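Local structure of molybdopterin biosynthesis moeA protein (Pyrococcus horikoshii, 1WU2) at residues I21-D26 with L155-I160; V311-A316 with Q322-K327; V30-A35 with Q164-L169. The protein probably takes part in molybdenum cofactor biosynthesis, acting on molybdopterin at the step in which molybdenum is incorporated. All blocks are in the same frame, centred on the assembly; numbering follows the deposited sequence.

Along the chain the segments of interactions 1 and 3 alternate, 21-26, 30-35, 155-160 and 164-169, all within the MoeA N-terminal region; interaction 2 follows at 311-327. Interactions 1 and 3 have centres about 17 Å apart and meet where L155 and T159 touch helix 163-171. Interactions 1 and 2, about 12 Å apart between centres, meet where G158 O probably hydrogen-bonds to Q322 N and I160 packs on Y324. Interactions 2 and 3 lie farthest apart, about 21 Å between centres, and do not touch, though both reach the second subunit. The loop 155-160 thus joins the N-terminal region to the passage between helix 300-319 and strand 327-332.

Interaction 1. Residues I21-D26 with L155-I160; sequences INEIED and LRKGTI
E23 and K157 reach for each other from opposite directions and meet in a single salt bridge, K157 NZ to E23 OE2 at 2.7 Å. Both side chains are long and nearly straight: E23 carries CG anti to its nitrogen and runs extended to the carboxylate, while K157 is extended as far as CE and bends only at the last torsion (chi4 -50°), which brings NZ to the acid. The backbones therefore stay well apart, with E23 CA and K157 CA separated by 12.4 Å. The ammonium does not lie in the carboxylate plane but meets OE2 from above, 36° out of it. The grip is one-sided, since E23 OE1 remains 3.5 Å from K157 NZ.

K157 sits in a type II beta turn from R156 to T159, with G158 at the third position, where positive phi favours glycine. The turn is braced by T159, whose OG1 donates to R156 O at 2.7 Å; the backbone bond T159 N to R156 O is weak. D43 accepts from the K157 backbone nitrogen, so the base of the lysine is tied to the loop near strand 44-45. K180 of strand 176-180 makes a second salt bridge to the same E23 OE2 and also donates to I24 O.

The contact links the loop between helix 10-20 and strand 27-31 to the loop leading into helix 163-171. Two lysines sharing one carboxylate oxygen would be expected to favour the ionised acid, and because only the charged ends of E23 and K157 meet, their link is mainly electrostatic.

Interaction 2. Residues V311-A316 with Q322-K327; sequences VKHALA and QNYEVK
Y324 lies against helix 300-319 with its ring face on A316 and its hydroxyl on H313. A316 CB stands 3.4 Å from the ring centroid and only 12° off the ring normal, a CH-pi contact over the face. At the far end of the ring, Y324 OH and H313 ND1 form a nearly straight hydrogen bond of 2.8 Å (angle 167°), in which either may be the donor. The two rings meet rim to rim, neither over the face of the other. K312 lends its CG to another part of the tyrosine edge, at CE2.

Beside the tyrosine, E325 turns its carboxylate back to the helix. Its OE1 takes a hydrogen bond from K312 NZ at 2.9 Å, met nearly along the C-O axis, and OE2 lies 3.6 Å from H313 CE1, at the imidazole edge. K312 NZ is also hydrogen-bonded to the Y375 hydroxyl, its stronger polar partner. The lysine reaches the acid because its chain bends at chi3 (80°). Together K312, E325 and K327 make a salt-bridge network, its K327 NZ to E325 OE2 arm long at 4.0 Å.

These side chains join helix 300-319, most of which belongs to the probable molybdopterin-binding region, to the loop that follows it and leads into strand 327-332. Farther out, a water joins H313 O, at 2.7 Å, to Y324 OH, holding the hydroxyl from a second direction. F223 and F307 pack on the K312 chain. I160 and F224 pack on Y324, and T394 of strand 390-395 touches both K312 and E325.

Interaction 3. Residues V30-A35 with Q164-L169; sequences VPLREA and QDVAML
L32 packs against V166 where the chain of the MoeA N-terminal region leaves strand 27-31 in a short 3-10 turn and meets helix 163-171. That helix leads on to strand 176-180, which pairs antiparallel with strand 27-31, V30 bonding through its backbone to V177; the turn after strand 27-31 packs against the helix.

After P31, the side chain of L32 slides past that of V166 in the opposite direction. The nearest side-chain approach is L32 CG to V166 CG1, 3.6 Å, and the methyl CG1 also rests 3.5 Å from L32 O. V166 can face the turn with both branches because CG1 is anti to its nitrogen (chi1 178°), which turns CG2 toward A35. L32 itself is twisted away from a staggered torsion at chi1 -93°. In this pose its CD1 comes within 4.3 Å of L169 CB, one helical turn on, and its CD2 lies 3.9 Å from V166 O. The leucine thus lies along the helix surface, reaching both V166 and L169, three residues apart on the helix.

R33 turns the other way and makes a salt bridge to E221 of the second subunit. That subunit also lays I214 on V166 and accepts a hydrogen bond from Q164 NE2 through its L369 O, placing this part of the helix at the subunit interface.

At A35 the turn comes back to the helix. The hydrogen bond A35 N to L32 O, 3.2 Å, shapes the return, and V177 of strand 176-180 packs on the alanine as well as on L169. The methyl A35 CB ends 4.1 Å from V166 CG2.

Interaction 1. Residues I21-D26 with L155-I160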
loop_
_atom_site.group_PDB
_atom_site.type_symbol
_atom_site.label_atom_id
_atom_site.label_comp_id
_atom_site.label_asym_id
_atom_site.label_seq_id
_atom_site.Cartn_x
_atom_site.Cartn_y
_atom_site.Cartn_z
ATOM N N ILE A 21 10.062 20.371 11.093
ATOM C CA ILE A 21 9.863 20.017 9.686
ATOM C C ILE A 21 8.683 20.786 9.084
ATOM O O ILE A 21 7.582 20.783 9.638
ATOM C CB ILE A 21 9.626 18.488 9.547
ATOM C CG1 ILE A 21 10.800 17.693 10.134
ATOM C CG2 ILE A 21 9.385 18.101 8.083
ATOM C CD1 ILE A 21 12.077 17.723 9.310
ATOM N N ASN A 22 8.921 21.432 7.944
ATOM C CA ASN A 22 7.882 22.182 7.239
ATOM C C ASN A 22 7.429 21.470 5.968
ATOM O O ASN A 22 8.170 20.669 5.395
ATOM C CB ASN A 22 8.391 23.578 6.881
ATOM C CG ASN A 22 8.788 24.386 8.103
ATOM O OD1 ASN A 22 8.008 24.536 9.041
ATOM N ND2 ASN A 22 10.009 24.905 8.097
ATOM N N GLU A 23 6.203 21.769 5.539
ATOM C CA GLU A 23 5.697 21.290 4.260
ATOM C C GLU A 23 6.478 21.964 3.134
ATOM O O GLU A 23 6.539 23.189 3.070
ATOM C CB GLU A 23 4.201 21.588 4.116
ATOM C CG GLU A 23 3.544 20.880 2.936
ATOM C CD GLU A 23 2.039 21.072 2.889
ATOM O OE1 GLU A 23 1.357 20.692 3.863
ATOM O OE2 GLU A 23 1.535 21.598 1.876
ATOM N N ILE A 24 7.103 21.160 2.279
ATOM C CA ILE A 24 7.753 21.662 1.069
ATOM C C ILE A 24 6.744 22.435 0.211
ATOM O O ILE A 24 5.603 22.004 0.042
ATOM C CB ILE A 24 8.409 20.489 0.278
ATOM C CG1 ILE A 24 9.773 20.147 0.884
ATOM C CG2 ILE A 24 8.578 20.825 -1.206
ATOM C CD1 ILE A 24 10.337 18.817 0.419
ATOM N N GLU A 25 7.177 23.575 -0.322
ATOM C CA GLU A 25 6.306 24.459 -1.104
ATOM C C GLU A 25 6.249 24.025 -2.563
ATOM O O GLU A 25 5.197 24.101 -3.195
ATOM C CB GLU A 25 6.795 25.914 -1.060
ATOM C CG GLU A 25 7.194 26.454 0.307
ATOM C CD GLU A 25 8.311 27.482 0.213
ATOM O OE1 GLU A 25 8.020 28.646 -0.146
ATOM O OE2 GLU A 25 9.481 27.127 0.486
ATOM N N ASP A 26 7.389 23.585 -3.090
ATOM C CA ASP A 26 7.550 23.334 -4.522
ATOM C C ASP A 26 6.595 22.267 -5.050
ATOM O O ASP A 26 6.393 21.236 -4.411
ATOM C CB ASP A 26 8.991 22.909 -4.830
ATOM C CG ASP A 26 9.997 24.031 -4.624
ATOM O OD1 ASP A 26 9.662 25.035 -3.955
ATOM O OD2 ASP A 26 11.155 23.988 -5.096
ATOM N N LEU A 155 -11.108 15.982 -5.627
ATOM C CA LEU A 155 -9.961 15.389 -4.941
ATOM C C LEU A 155 -9.306 16.422 -4.031
ATOM O O LEU A 155 -8.951 17.511 -4.480
ATOM C CB LEU A 155 -8.931 14.884 -5.951
ATOM C CG LEU A 155 -9.298 13.620 -6.732
ATOM C CD1 LEU A 155 -8.371 13.454 -7.927
ATOM C CD2 LEU A 155 -9.242 12.397 -5.840
ATOM N N ARG A 156 -9.139 16.071 -2.759
ATOM C CA ARG A 156 -8.566 16.983 -1.774
ATOM C C ARG A 156 -7.053 17.028 -1.876
ATOM O O ARG A 156 -6.425 16.111 -2.407
ATOM C CB ARG A 156 -8.947 16.564 -0.348
ATOM C CG ARG A 156 -10.440 16.486 -0.075
ATOM C CD ARG A 156 -11.113 17.833 0.114
ATOM N NE ARG A 156 -12.570 17.697 0.184
ATOM C CZ ARG A 156 -13.438 18.695 0.023
ATOM N NH1 ARG A 156 -13.020 19.937 -0.209
ATOM N NH2 ARG A 156 -14.743 18.450 0.101
ATOM N N LYS A 157 -6.484 18.105 -1.341
ATOM C CA LYS A 157 -5.043 18.261 -1.199
ATOM C C LYS A 157 -4.512 17.200 -0.237
ATOM O O LYS A 157 -5.113 16.944 0.803
ATOM C CB LYS A 157 -4.729 19.665 -0.662
ATOM C CG LYS A 157 -3.256 19.946 -0.374
ATOM C CD LYS A 157 -3.089 21.209 0.479
ATOM C CE LYS A 157 -1.623 21.586 0.662
ATOM N NZ LYS A 157 -0.783 20.439 1.123
ATOM N N GLY A 158 -3.392 16.583 -0.598
ATOM C CA GLY A 158 -2.774 15.553 0.221
ATOM C C GLY A 158 -3.162 14.143 -0.187
ATOM O O GLY A 158 -2.593 13.172 0.306
ATOM N N THR A 159 -4.124 14.030 -1.098
ATOM C CA THR A 159 -4.565 12.737 -1.595
ATOM C C THR A 159 -3.405 12.015 -2.272
ATOM O O THR A 159 -2.647 12.621 -3.024
ATOM C CB THR A 159 -5.729 12.921 -2.589
ATOM O OG1 THR A 159 -6.853 13.495 -1.911
ATOM C CG2 THR A 159 -6.250 11.579 -3.099
ATOM N N ILE A 160 -3.274 10.724 -1.979
ATOM C CA ILE A 160 -2.275 9.868 -2.606
ATOM C C ILE A 160 -3.004 9.165 -3.734
ATOM O O ILE A 160 -3.871 8.331 -3.489
ATOM C CB ILE A 160 -1.691 8.849 -1.597
ATOM C CG1 ILE A 160 -1.099 9.567 -0.380
ATOM C CG2 ILE A 160 -0.600 7.996 -2.256
ATOM C CD1 ILE A 160 -0.935 8.668 0.828
#

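Interaction 2. Residues V311-A316 with Q322-K327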
loop_
_atom_site.group_PDB
_atom_site.type_symbol
_atom_site.label_atom_id
_atom_site.label_comp_id
_atom_site.label_asym_id
_atom_site.label_seq_id
_atom_site.Cartn_x
_atom_site.Cartn_y
_atom_site.Cartn_z
ATOM N N VAL A 311 10.794 9.008 10.726
ATOM C CA VAL A 311 11.026 9.434 9.345
ATOM C C VAL A 311 9.744 9.408 8.501
ATOM O O VAL A 311 9.460 10.356 7.775
ATOM C CB VAL A 311 12.114 8.573 8.655
ATOM C CG1 VAL A 311 12.413 9.108 7.256
ATOM C CG2 VAL A 311 13.390 8.542 9.486
ATOM N N LYS A 312 8.985 8.321 8.612
ATOM C CA LYS A 312 7.731 8.136 7.885
ATOM C C LYS A 312 6.791 9.332 8.067
ATOM O O LYS A 312 6.195 9.807 7.110
ATOM C CB LYS A 312 7.045 6.841 8.355
ATOM C CG LYS A 312 5.624 6.645 7.852
ATOM C CD LYS A 312 5.128 5.217 8.071
ATOM C CE LYS A 312 4.666 4.973 9.497
ATOM N NZ LYS A 312 3.615 3.922 9.580
ATOM N N HIS A 313 6.672 9.810 9.300
ATOM C CA HIS A 313 5.770 10.914 9.626
ATOM C C HIS A 313 6.314 12.278 9.210
ATOM O O HIS A 313 5.539 13.181 8.908
ATOM C CB HIS A 313 5.441 10.889 11.121
ATOM C CG HIS A 313 4.798 9.614 11.558
ATOM N ND1 HIS A 313 3.597 9.176 11.042
ATOM C CD2 HIS A 313 5.205 8.659 12.425
ATOM C CE1 HIS A 313 3.284 8.015 11.589
ATOM N NE2 HIS A 313 4.244 7.679 12.431
ATOM N N ALA A 314 7.637 12.425 9.195
ATOM C CA ALA A 314 8.274 13.648 8.703
ATOM C C ALA A 314 8.075 13.802 7.198
ATOM O O ALA A 314 7.714 14.873 6.721
ATOM C CB ALA A 314 9.762 13.651 9.038
ATOM N N LEU A 315 8.317 12.725 6.460
ATOM C CA LEU A 315 8.126 12.705 5.010
ATOM C C LEU A 315 6.677 13.010 4.625
ATOM O O LEU A 315 6.425 13.750 3.676
ATOM C CB LEU A 315 8.533 11.345 4.442
ATOM C CG LEU A 315 10.037 11.074 4.427
ATOM C CD1 LEU A 315 10.310 9.585 4.296
ATOM C CD2 LEU A 315 10.714 11.839 3.296
ATOM N N ALA A 316 5.737 12.437 5.373
ATOM C CA ALA A 316 4.314 12.669 5.145
ATOM C C ALA A 316 3.939 14.126 5.395
ATOM O O ALA A 316 3.114 14.683 4.684
ATOM C CB ALA A 316 3.478 11.748 6.027
ATOM N N GLN A 322 -2.144 12.606 3.251
ATOM C CA GLN A 322 -3.282 12.207 4.071
ATOM C C GLN A 322 -3.547 10.724 3.847
ATOM O O GLN A 322 -3.461 10.244 2.720
ATOM C CB GLN A 322 -4.521 13.031 3.704
ATOM C CG GLN A 322 -5.134 13.800 4.882
ATOM C CD GLN A 322 -4.561 15.195 5.061
ATOM O OE1 GLN A 322 -5.107 15.999 5.820
ATOM N NE2 GLN A 322 -3.467 15.490 4.366
ATOM N N ASN A 323 -3.850 10.003 4.925
ATOM C CA ASN A 323 -4.186 8.578 4.861
ATOM C C ASN A 323 -3.049 7.743 4.271
ATOM O O ASN A 323 -3.242 6.979 3.322
ATOM C CB ASN A 323 -5.488 8.364 4.076
ATOM C CG ASN A 323 -6.661 9.132 4.663
ATOM O OD1 ASN A 323 -7.347 9.875 3.962
ATOM N ND2 ASN A 323 -6.905 8.940 5.954
ATOM N N TYR A 324 -1.865 7.904 4.853
ATOM C CA TYR A 324 -0.652 7.221 4.394
ATOM C C TYR A 324 -0.338 5.968 5.226
ATOM O O TYR A 324 0.720 5.350 5.062
ATOM C CB TYR A 324 0.545 8.187 4.407
ATOM C CG TYR A 324 0.874 8.802 5.758
ATOM C CD1 TYR A 324 0.237 9.963 6.193
ATOM C CD2 TYR A 324 1.836 8.238 6.588
ATOM C CE1 TYR A 324 0.537 10.535 7.426
ATOM C CE2 TYR A 324 2.147 8.804 7.822
ATOM C CZ TYR A 324 1.492 9.952 8.233
ATOM O OH TYR A 324 1.794 10.513 9.451
ATOM N N GLU A 325 -1.255 5.605 6.119
ATOM C CA GLU A 325 -1.128 4.389 6.919
ATOM C C GLU A 325 -2.500 3.873 7.360
ATOM O O GLU A 325 -3.442 4.650 7.534
ATOM C CB GLU A 325 -0.229 4.634 8.139
ATOM C CG GLU A 325 -0.790 5.614 9.161
ATOM C CD GLU A 325 0.202 5.964 10.261
ATOM O OE1 GLU A 325 1.243 5.282 10.388
ATOM O OE2 GLU A 325 -0.064 6.929 11.007
ATOM N N VAL A 326 -2.594 2.558 7.538
ATOM C CA VAL A 326 -3.843 1.898 7.896
ATOM C C VAL A 326 -3.747 1.340 9.309
ATOM O O VAL A 326 -2.809 0.609 9.623
ATOM C CB VAL A 326 -4.156 0.725 6.940
ATOM C CG1 VAL A 326 -5.598 0.265 7.117
ATOM C CG2 VAL A 326 -3.887 1.114 5.491
ATOM N N LYS A 327 -4.716 1.687 10.151
ATOM C CA LYS A 327 -4.823 1.110 11.485
ATOM C C LYS A 327 -5.915 0.043 11.510
ATOM O O LYS A 327 -7.020 0.261 11.016
ATOM C CB LYS A 327 -5.104 2.195 12.523
ATOM C CG LYS A 327 -3.862 2.972 12.947
ATOM C CD LYS A 327 -3.919 3.395 14.415
ATOM C CE LYS A 327 -2.616 4.057 14.865
ATOM N NZ LYS A 327 -2.089 5.023 13.851
HETATM O O HOH W 1 2.976 13.369 9.706
#

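Interaction 3. Residues V30-A35 with Q164-L169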
loop_
_atom_site.group_PDB
_atom_site.type_symbol
_atom_site.label_atom_id
_atom_site.label_comp_id
_atom_site.label_asym_id
_atom_site.label_seq_id
_atom_site.Cartn_x
_atom_site.Cartn_y
_atom_site.Cartn_z
ATOM N N VAL A 30 2.926 16.463 -13.356
ATOM C CA VAL A 30 3.304 15.149 -13.878
ATOM C C VAL A 30 2.151 14.568 -14.692
ATOM O O VAL A 30 0.990 14.810 -14.369
ATOM C CB VAL A 30 3.707 14.166 -12.750
ATOM C CG1 VAL A 30 4.877 14.728 -11.948
ATOM C CG2 VAL A 30 2.522 13.843 -11.826
ATOM N N PRO A 31 2.462 13.804 -15.740
ATOM C CA PRO A 31 1.419 13.217 -16.590
ATOM C C PRO A 31 0.632 12.131 -15.863
ATOM O O PRO A 31 1.149 11.538 -14.920
ATOM C CB PRO A 31 2.208 12.627 -17.763
ATOM C CG PRO A 31 3.560 12.375 -17.221
ATOM C CD PRO A 31 3.813 13.436 -16.197
ATOM N N LEU A 32 -0.603 11.899 -16.301
ATOM C CA LEU A 32 -1.488 10.894 -15.705
ATOM C C LEU A 32 -0.848 9.508 -15.605
ATOM O O LEU A 32 -1.048 8.800 -14.621
ATOM C CB LEU A 32 -2.797 10.798 -16.505
ATOM C CG LEU A 32 -3.984 11.653 -16.042
ATOM C CD1 LEU A 32 -3.584 13.070 -15.663
ATOM C CD2 LEU A 32 -5.068 11.676 -17.114
ATOM N N ARG A 33 -0.077 9.136 -16.623
ATOM C CA ARG A 33 0.574 7.826 -16.680
ATOM C C ARG A 33 1.578 7.595 -15.541
ATOM O O ARG A 33 1.827 6.454 -15.160
ATOM C CB ARG A 33 1.275 7.652 -18.035
ATOM C CG ARG A 33 1.576 6.208 -18.414
ATOM C CD ARG A 33 0.357 5.402 -18.828
ATOM N NE ARG A 33 0.720 4.267 -19.678
ATOM C CZ ARG A 33 1.260 3.125 -19.246
ATOM N NH1 ARG A 33 1.519 2.930 -17.955
ATOM N NH2 ARG A 33 1.546 2.163 -20.117
ATOM N N GLU A 34 2.154 8.675 -15.016
ATOM C CA GLU A 34 3.131 8.605 -13.928
ATOM C C GLU A 34 2.616 9.226 -12.614
ATOM O O GLU A 34 3.407 9.583 -11.741
ATOM C CB GLU A 34 4.426 9.309 -14.363
ATOM C CG GLU A 34 4.902 8.929 -15.761
ATOM C CD GLU A 34 6.270 9.499 -16.100
ATOM O OE1 GLU A 34 6.420 10.745 -16.081
ATOM O OE2 GLU A 34 7.193 8.701 -16.395
ATOM N N ALA A 35 1.297 9.326 -12.469
ATOM C CA ALA A 35 0.682 10.052 -11.351
ATOM C C ALA A 35 0.377 9.187 -10.123
ATOM O O ALA A 35 0.215 9.721 -9.033
ATOM C CB ALA A 35 -0.593 10.755 -11.816
ATOM N N GLN A 164 -8.230 5.012 -9.765
ATOM C CA GLN A 164 -9.554 5.633 -9.864
ATOM C C GLN A 164 -9.490 7.162 -9.759
ATOM O O GLN A 164 -10.286 7.864 -10.395
ATOM C CB GLN A 164 -10.544 5.045 -8.833
ATOM C CG GLN A 164 -10.202 5.270 -7.345
ATOM C CD GLN A 164 -9.670 4.016 -6.658
ATOM O OE1 GLN A 164 -8.625 3.492 -7.043
ATOM N NE2 GLN A 164 -10.385 3.537 -5.638
ATOM N N ASP A 165 -8.545 7.673 -8.970
ATOM C CA ASP A 165 -8.314 9.116 -8.875
ATOM C C ASP A 165 -7.776 9.670 -10.196
ATOM O O ASP A 165 -8.169 10.753 -10.626
ATOM C CB ASP A 165 -7.321 9.451 -7.752
ATOM C CG ASP A 165 -7.754 8.919 -6.391
ATOM O OD1 ASP A 165 -8.960 8.673 -6.188
ATOM O OD2 ASP A 165 -6.951 8.721 -5.455
ATOM N N VAL A 166 -6.880 8.919 -10.834
ATOM C CA VAL A 166 -6.249 9.346 -12.085
ATOM C C VAL A 166 -7.280 9.354 -13.219
ATOM O O VAL A 166 -7.186 10.154 -14.149
ATOM C CB VAL A 166 -5.032 8.444 -12.439
ATOM C CG1 VAL A 166 -4.407 8.842 -13.766
ATOM C CG2 VAL A 166 -3.975 8.527 -11.343
ATOM N N ALA A 167 -8.271 8.476 -13.112
ATOM C CA ALA A 167 -9.359 8.388 -14.075
ATOM C C ALA A 167 -10.289 9.592 -13.957
ATOM O O ALA A 167 -10.782 10.097 -14.964
ATOM C CB ALA A 167 -10.138 7.102 -13.860
HETATM N N MSE A 168 -10.528 10.036 -12.724
HETATM C CA MSE A 168 -11.341 11.222 -12.461
HETATM C C MSE A 168 -10.642 12.455 -13.004
HETATM O O MSE A 168 -11.300 13.394 -13.443
HETATM C CB MSE A 168 -11.592 11.396 -10.959
HETATM C CG MSE A 168 -12.354 12.669 -10.579
HETATM SE SE MSE A 168 -14.141 12.740 -11.349
HETATM C CE MSE A 168 -15.097 11.761 -9.928
ATOM N N LEU A 169 -9.311 12.441 -12.962
ATOM C CA LEU A 169 -8.504 13.530 -13.494
ATOM C C LEU A 169 -8.664 13.617 -15.009
ATOM O O LEU A 169 -8.766 14.709 -15.557
ATOM C CB LEU A 169 -7.030 13.348 -13.117
ATOM C CG LEU A 169 -6.666 13.647 -11.659
ATOM C CD1 LEU A 169 -5.235 13.227 -11.358
ATOM C CD2 LEU A 169 -6.854 15.119 -11.342
#